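Local coordinates for putative retaining b-glycosidase (Saccharophagus degradans, PDB 5A95), which probably hydrolyses mixed-linkage beta-glucans by a retaining mechanism, as a family 5 glycoside hydrolase (subfamily 26) whose quaternary structure dictates its specificity, at residues L120-I123 against D124-V127; P262-N266 against D267-F271. The protein carries 1 engineered substitution. All blocks are in the same frame, centred on the assembly; numbering follows the deposited sequence.

Interaction 1: L120-I123 against D124-V127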
loop_
_atom_site.group_PDB
_atom_site.type_symbol
_atom_site.label_atom_id
_atom_site.label_comp_id
_atom_site.label_asym_id
_atom_site.label_seq_id
_atom_site.Cartn_x
_atom_site.Cartn_y
_atom_site.Cartn_z
ATOM N N LEU A 120 -17.573 11.031 10.058
ATOM C CA LEU A 120 -18.594 10.164 10.640
ATOM C C LEU A 120 -19.580 10.959 11.510
ATOM O O LEU A 120 -20.760 10.681 11.526
ATOM C CB LEU A 120 -17.955 9.037 11.441
ATOM C CG LEU A 120 -17.200 8.011 10.591
ATOM C CD1 LEU A 120 -16.284 7.193 11.486
ATOM C CD2 LEU A 120 -18.162 7.112 9.830
ATOM N N GLY A 121 -19.082 11.958 12.231
ATOM C CA GLY A 121 -19.977 12.809 13.003
ATOM C C GLY A 121 -20.994 13.520 12.123
ATOM O O GLY A 121 -22.146 13.740 12.540
ATOM N N HIS A 122 -20.587 13.893 10.909
ATOM C CA HIS A 122 -21.532 14.515 9.961
ATOM C C HIS A 122 -22.503 13.497 9.366
ATOM O O HIS A 122 -23.669 13.814 9.140
ATOM C CB HIS A 122 -20.808 15.300 8.884
ATOM C CG HIS A 122 -20.086 16.494 9.411
ATOM N ND1 HIS A 122 -20.743 17.538 10.031
ATOM C CD2 HIS A 122 -18.771 16.815 9.429
ATOM C CE1 HIS A 122 -19.860 18.455 10.396
ATOM N NE2 HIS A 122 -18.661 18.046 10.044
ATOM N N ILE A 123 -22.028 12.279 9.074
ATOM C CA ILE A 123 -22.933 11.238 8.621
ATOM C C ILE A 123 -24.001 10.979 9.696
ATOM O O ILE A 123 -25.161 10.785 9.361
ATOM C CB ILE A 123 -22.185 9.978 8.152
ATOM C CG1 ILE A 123 -21.281 10.302 6.960
ATOM C CG2 ILE A 123 -23.191 8.898 7.770
ATOM C CD1 ILE A 123 -20.305 9.194 6.597
ATOM N N ASP A 124 -23.617 11.013 10.979
ATOM C CA ASP A 124 -24.595 10.869 12.061
ATOM C C ASP A 124 -25.718 11.907 11.946
ATOM O O ASP A 124 -26.860 11.597 12.227
ATOM C CB ASP A 124 -23.940 11.080 13.416
ATOM C CG ASP A 124 -23.034 9.947 13.861
ATOM O OD1 ASP A 124 -22.877 8.902 13.178
ATOM O OD2 ASP A 124 -22.448 10.150 14.952
ATOM N N GLU A 125 -25.355 13.135 11.591
ATOM C CA GLU A 125 -26.354 14.193 11.399
ATOM C C GLU A 125 -27.340 13.796 10.311
ATOM O O GLU A 125 -28.551 13.915 10.482
ATOM C CB GLU A 125 -25.696 15.530 11.057
ATOM C CG GLU A 125 -24.841 16.089 12.182
ATOM C CD GLU A 125 -23.853 17.169 11.761
ATOM O OE1 GLU A 125 -23.489 17.288 10.570
ATOM O OE2 GLU A 125 -23.403 17.916 12.658
ATOM N N ALA A 126 -26.797 13.322 9.183
ATOM C CA ALA A 126 -27.653 12.858 8.097
ATOM C C ALA A 126 -28.570 11.709 8.502
ATOM O O ALA A 126 -29.718 11.649 8.064
ATOM C CB ALA A 126 -26.800 12.445 6.904
ATOM N N VAL A 127 -28.049 10.774 9.291
ATOM C CA VAL A 127 -28.844 9.656 9.775
ATOM C C VAL A 127 -30.027 10.194 10.579
ATOM O O VAL A 127 -31.167 9.782 10.386
ATOM C CB VAL A 127 -27.999 8.656 10.612
ATOM C CG1 VAL A 127 -28.877 7.613 11.272
ATOM C CG2 VAL A 127 -26.965 7.972 9.721
#
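His122 and Glu125 pair one turn apart on helix 116-133, one of the outer helices of the family 5 (beta/alpha)8 barrel, in a histidine-carboxylate hydrogen bond. Glu125 can be followed outward. Glu125 CB sits 3.3 Å from His122 O, and its CG passes the carbonyl of Gly121, 3.6 Å from the Gly121 O. Beyond CG the chain runs on extended (chi2 163°), alongside the His122 side chain, which points the same way. That brings CD to the ring and puts Glu125 OE1 2.8 Å from ND1 of His122. OE1 also accepts from Trp85 NE1, so two N-H groups grip the one oxygen, while the Trp85 ring meets the imidazole nearly at right angles. A glutamine here would probably weaken both bonds by removing the negative charge, leaving the imidazole less firmly fixed in rotation. Asp124, on a different side of the helix, directs its carboxylate to Tyr175 and Arg174, and the inner flank carries Ile123 and Ala126 onto strand 101-106. Asp124 N bonds Leu120 O at 2.9 Å in the regular helical pattern. The bond from His122 ND1 to Glu125 OE1 is nearly straight (N-H...O 167°): OE1 lies in the imidazole plane, yet ND1 meets it from above the carboxylate plane.

Interaction 2: P262-N266 against D267-F271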
loop_
_atom_site.group_PDB
_atom_site.type_symbol
_atom_site.label_atom_id
_atom_site.label_comp_id
_atom_site.label_asym_id
_atom_site.label_seq_id
_atom_site.Cartn_x
_atom_site.Cartn_y
_atom_site.Cartn_z
ATOM N N PRO A 262 -27.429 4.228 -29.789
ATOM C CA PRO A 262 -28.134 3.688 -30.961
ATOM C C PRO A 262 -27.958 4.584 -32.172
ATOM O O PRO A 262 -27.904 5.802 -32.047
ATOM C CB PRO A 262 -29.594 3.705 -30.534
ATOM C CG PRO A 262 -29.665 4.805 -29.507
ATOM C CD PRO A 262 -28.357 4.770 -28.782
ATOM N N GLU A 263 -27.921 3.977 -33.336
ATOM C CA GLU A 263 -27.797 4.734 -34.567
ATOM C C GLU A 263 -29.056 5.526 -34.861
ATOM O O GLU A 263 -28.988 6.626 -35.347
ATOM C CB GLU A 263 -27.467 3.778 -35.704
ATOM C CG GLU A 263 -26.077 3.133 -35.518
ATOM C CD GLU A 263 -25.761 2.005 -36.482
ATOM O OE1 GLU A 263 -26.629 1.580 -37.292
ATOM O OE2 GLU A 263 -24.621 1.527 -36.405
ATOM N N VAL A 264 -30.190 4.949 -34.518
ATOM C CA VAL A 264 -31.456 5.619 -34.626
ATOM C C VAL A 264 -32.042 5.766 -33.220
ATOM O O VAL A 264 -32.298 4.771 -32.522
ATOM C CB VAL A 264 -32.446 4.848 -35.528
ATOM C CG1 VAL A 264 -33.810 5.540 -35.540
ATOM C CG2 VAL A 264 -31.909 4.738 -36.953
ATOM N N LYS A 265 -32.257 7.013 -32.806
ATOM C CA LYS A 265 -32.779 7.317 -31.487
ATOM C C LYS A 265 -34.294 7.170 -31.486
ATOM O O LYS A 265 -35.026 7.957 -32.098
ATOM C CB LYS A 265 -32.406 8.730 -31.065
ATOM C CG LYS A 265 -30.922 8.937 -30.803
ATOM C CD LYS A 265 -30.674 10.316 -30.178
ATOM C CE LYS A 265 -29.241 10.504 -29.679
ATOM N NZ LYS A 265 -28.383 10.769 -30.849
ATOM N N ASN A 266 -34.747 6.135 -30.773
ATOM C CA ASN A 266 -36.156 5.878 -30.515
ATOM C C ASN A 266 -36.245 5.061 -29.243
ATOM O O ASN A 266 -35.225 4.672 -28.676
ATOM C CB ASN A 266 -36.860 5.229 -31.711
ATOM C CG ASN A 266 -36.313 3.856 -32.059
ATOM O OD1 ASN A 266 -35.780 3.158 -31.218
ATOM N ND2 ASN A 266 -36.436 3.482 -33.322
ATOM N N ASP A 267 -37.460 4.817 -28.762
ATOM C CA ASP A 267 -37.616 4.060 -27.523
ATOM C C ASP A 267 -37.075 2.647 -27.641
ATOM O O ASP A 267 -36.339 2.207 -26.768
ATOM C CB ASP A 267 -39.074 3.993 -27.100
ATOM C CG ASP A 267 -39.593 5.278 -26.504
ATOM O OD1 ASP A 267 -38.953 6.342 -26.629
ATOM O OD2 ASP A 267 -40.688 5.216 -25.941
ATOM N N LYS A 268 -37.422 1.940 -28.718
ATOM C CA LYS A 268 -37.049 0.532 -28.853
ATOM C C LYS A 268 -35.539 0.366 -28.748
ATOM O O LYS A 268 -35.025 -0.527 -28.077
ATOM C CB LYS A 268 -37.488 -0.001 -30.222
ATOM C CG LYS A 268 -36.984 -1.386 -30.560
ATOM C CD LYS A 268 -37.444 -1.854 -31.927
ATOM C CE LYS A 268 -36.861 -3.217 -32.251
ATOM N NZ LYS A 268 -37.326 -3.727 -33.544
ATOM N N ASN A 269 -34.795 1.231 -29.427
ATOM C CA ASN A 269 -33.364 1.031 -29.536
ATOM C C ASN A 269 -32.637 1.364 -28.231
ATOM O O ASN A 269 -31.698 0.658 -27.846
ATOM C CB ASN A 269 -32.781 1.799 -30.724
ATOM C CG ASN A 269 -33.288 1.283 -32.056
ATOM O OD1 ASN A 269 -33.728 0.148 -32.174
ATOM N ND2 ASN A 269 -33.252 2.135 -33.045
ATOM N N PHE A 270 -33.078 2.412 -27.535
ATOM C CA PHE A 270 -32.528 2.679 -26.203
ATOM C C PHE A 270 -32.889 1.560 -25.214
ATOM O O PHE A 270 -32.031 1.095 -24.458
ATOM C CB PHE A 270 -32.965 4.012 -25.646
ATOM C CG PHE A 270 -32.145 5.160 -26.144
ATOM C CD1 PHE A 270 -30.864 5.353 -25.642
ATOM C CD2 PHE A 270 -32.626 6.046 -27.108
ATOM C CE1 PHE A 270 -30.066 6.392 -26.117
ATOM C CE2 PHE A 270 -31.845 7.104 -27.553
ATOM C CZ PHE A 270 -30.566 7.264 -27.061
ATOM N N PHE A 271 -34.142 1.124 -25.214
ATOM C CA PHE A 271 -34.548 0.100 -24.250
ATOM C C PHE A 271 -33.740 -1.169 -24.479
ATOM O O PHE A 271 -33.335 -1.837 -23.514
ATOM C CB PHE A 271 -36.036 -0.241 -24.386
ATOM C CG PHE A 271 -36.996 0.870 -24.014
ATOM C CD1 PHE A 271 -36.591 2.021 -23.363
ATOM C CD2 PHE A 271 -38.329 0.746 -24.325
ATOM C CE1 PHE A 271 -37.490 3.012 -23.023
ATOM C CE2 PHE A 271 -39.259 1.744 -23.996
ATOM C CZ PHE A 271 -38.838 2.861 -23.318
#
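The chain runs extended from Val264 through Asn266 and takes up helical angles from Asp267, the start of helix 267-279, whose first backbone bond, Phe270 N to Asn266 O, is weak at 3.3 Å. Asn266 is the N-cap. Its CG lies between the backbone N and the carbonyl carbon (chi1 63°), which swings Asn266 OD1 back over the start of the helix to accept from Asn269 N at 2.8 Å, with the donor almost in line with the side-chain carbonyl. Asn269 answers with its own amide: Asn269 ND2 reaches back to the backbone O of Val264 at 2.9 Å in a nearly straight bond (175°), the acceptor lying in the amide plane. Asn269 thus ties to the incoming loop twice, through its main chain and through its side chain, and the two asparagine amides are turned 43° against each other.

The Pro262 ring packs over one face of Phe270. CG of Pro262 stands 3.6 Å from the centroid of the Phe270 ring, close to the normal, in a CH-pi contact, while Pro262 CD rests 3.6 Å from Phe270 CE1. CG of Lys265 approaches CE2 of Phe270 at 3.8 Å; Trp274, further along its own helix, and Arg315 of helix 312-323 also meet this phenylalanine. OD1 of Asp267 forms a salt bridge with Arg315 NE. The two asparagine side-chain hydrogen bonds fix the loop's approach to the helix by direction, whereas the proline and lysine methylenes on Phe270 add apolar packing with no directional bond.

How the interactions relate
Interaction 1 comes first along the chain, within helix 116-133, and interaction 2 follows well over a hundred residues later, where the loop after strand 250-252 enters helix 267-279. Their centres are 42 Å apart, on opposite sides of the chain's centre, and they do not touch. Both belong to the family 5 catalytic region and to helices outside the same barrel sheet: helix 116-133 comes between strands 101-106 and 136-144, helix 267-279 between 250-252 and 287-289. Interaction 1 is partly buried and packs inward against the sheet, whereas interaction 2 lies at the surface, 26 Å from the chain's centre. The two are thus local contacts in different parts of the barrel's outer helical layer.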